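Local coordinates for molybdenum cofactor biosynthesis protein (Pyrococcus furiosus, PDB 1XI8) that probably acts as a molybdopterin molybdotransferase of the MoeA family, working in the biosynthesis of the molybdenum cofactor, at residues V310-Q313 against F314-V318. Sequence-based numbering, arbitrary orientation.
Sequences VFTQ and FHLFV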
# COMPACT_ATOMS: atom_id res chain seq x y z
N VAL A 310 -20.72 -3.97 -0.03
CA VAL A 310 -20.16 -2.85 0.71
C VAL A 310 -18.75 -2.53 0.23
O VAL A 310 -18.40 -1.37 0.03
CB VAL A 310 -20.17 -3.13 2.22
CG1 VAL A 310 -19.39 -2.08 2.97
CG2 VAL A 310 -21.60 -3.17 2.73
N PHE A 311 -17.96 -3.57 0.03
CA PHE A 311 -16.61 -3.43 -0.47
C PHE A 311 -16.63 -2.83 -1.88
O PHE A 311 -15.86 -1.92 -2.20
CB PHE A 311 -15.97 -4.82 -0.48
CG PHE A 311 -14.52 -4.84 -0.88
CD1 PHE A 311 -13.53 -4.69 0.07
CD2 PHE A 311 -14.16 -5.06 -2.19
CE1 PHE A 311 -12.19 -4.73 -0.29
CE2 PHE A 311 -12.83 -5.11 -2.56
CZ PHE A 311 -11.84 -4.94 -1.61
N THR A 312 -17.52 -3.35 -2.72
CA THR A 312 -17.70 -2.89 -4.08
C THR A 312 -18.05 -1.41 -4.13
O THR A 312 -17.45 -0.65 -4.88
CB THR A 312 -18.80 -3.68 -4.79
OG1 THR A 312 -18.37 -5.03 -4.95
CG2 THR A 312 -19.08 -3.08 -6.16
N GLN A 313 -19.04 -1.03 -3.33
CA GLN A 313 -19.48 0.34 -3.23
C GLN A 313 -18.37 1.25 -2.71
O GLN A 313 -18.25 2.39 -3.15
CB GLN A 313 -20.73 0.44 -2.36
CG GLN A 313 -21.98 -0.16 -2.99
CD GLN A 313 -23.14 -0.31 -2.02
OE1 GLN A 313 -22.96 -0.35 -0.79
NE2 GLN A 313 -24.35 -0.40 -2.56
N PHE A 314 -17.55 0.74 -1.79
CA PHE A 314 -16.46 1.56 -1.26
C PHE A 314 -15.46 1.94 -2.34
O PHE A 314 -15.12 3.11 -2.49
CB PHE A 314 -15.73 0.92 -0.08
CG PHE A 314 -14.62 1.78 0.45
CD1 PHE A 314 -13.36 1.73 -0.13
CD2 PHE A 314 -14.83 2.65 1.50
CE1 PHE A 314 -12.34 2.53 0.34
CE2 PHE A 314 -13.80 3.45 1.97
CZ PHE A 314 -12.56 3.39 1.39
N HIS A 315 -15.00 0.94 -3.09
CA HIS A 315 -14.03 1.15 -4.16
C HIS A 315 -14.56 1.91 -5.36
O HIS A 315 -13.84 2.69 -5.98
CB HIS A 315 -13.40 -0.18 -4.60
CG HIS A 315 -12.35 -0.69 -3.67
ND1 HIS A 315 -11.03 -0.28 -3.74
CD2 HIS A 315 -12.41 -1.56 -2.64
CE1 HIS A 315 -10.34 -0.88 -2.80
NE2 HIS A 315 -11.15 -1.66 -2.11
N LEU A 316 -15.83 1.71 -5.70
CA LEU A 316 -16.39 2.40 -6.86
C LEU A 316 -16.84 3.82 -6.52
O LEU A 316 -16.95 4.66 -7.40
CB LEU A 316 -17.53 1.59 -7.48
CG LEU A 316 -17.19 0.21 -8.07
CD1 LEU A 316 -18.37 -0.36 -8.79
CD2 LEU A 316 -16.01 0.30 -9.01
N PHE A 317 -17.08 4.10 -5.24
CA PHE A 317 -17.57 5.41 -4.83
C PHE A 317 -16.83 6.09 -3.66
O PHE A 317 -16.28 7.18 -3.82
CB PHE A 317 -19.06 5.34 -4.50
CG PHE A 317 -19.96 5.23 -5.70
CD1 PHE A 317 -20.46 4.00 -6.10
CD2 PHE A 317 -20.31 6.36 -6.42
CE1 PHE A 317 -21.28 3.90 -7.20
CE2 PHE A 317 -21.14 6.27 -7.51
CZ PHE A 317 -21.62 5.03 -7.91
N VAL A 318 -16.84 5.46 -2.49
CA VAL A 318 -16.34 6.10 -1.26
C VAL A 318 -14.85 6.46 -1.31
O VAL A 318 -14.46 7.57 -0.94
CB VAL A 318 -16.71 5.28 -0.00
CG1 VAL A 318 -16.17 5.93 1.25
CG2 VAL A 318 -18.22 5.12 0.09
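Phe-314 continues the helix by giving its backbone N to Val-310 O, 2.9 Å away, and its CB settles near the carbonyl oxygens of Val-310 and Phe-311. Its ring leads away from that turn toward Leu-226 of helix 219-229, the helix on which Val-310 also packs. His-315 follows with a nearly straight bond from its N to Phe-311 O (169° at the hydrogen), and here the side chains meet as well. The imidazole turns back along the helix and sets CD2 over one face of the Phe-311 ring, toward the rim, while His-315 NE2 comes 3.4 Å from Phe-311 CZ. The two rings meet obliquely, their planes at 50°. Phe-311 reaches this place because its CG stands anti to the backbone N (chi1 -176°), and both rings also meet Tyr-403. Trimming Phe-311 to an alanine would probably leave His-315 CD2 and NE2 without the ring they rest on, and open a gap beside Tyr-403 and Phe-352. Leu-316 continues the i to i+4 pattern with N to Thr-312 O at 3.0 Å, and its CD1 lies alongside Thr-312 CG2, 3.8 Å away; the hydroxyl of Thr-312 bonds instead to Val-308 O. Residues 314-318 form a wider pi-type turn within helix 307-326, which belongs to the probable molybdopterin-binding domain and packs between helix 219-229 and strand 350-358. Phe-317 N still binds Gln-313 O at 2.9 Å, though with a clear bend, and its ring presents an edge to that oxygen. Val-318 N makes a second, weak bond to the same Gln-313 O at 3.4 Å, the i to i+5 link of the wider turn, whereas Gln-313 NE2 bonds to Gly-291 O and OE1 accepts from Ser-304 N.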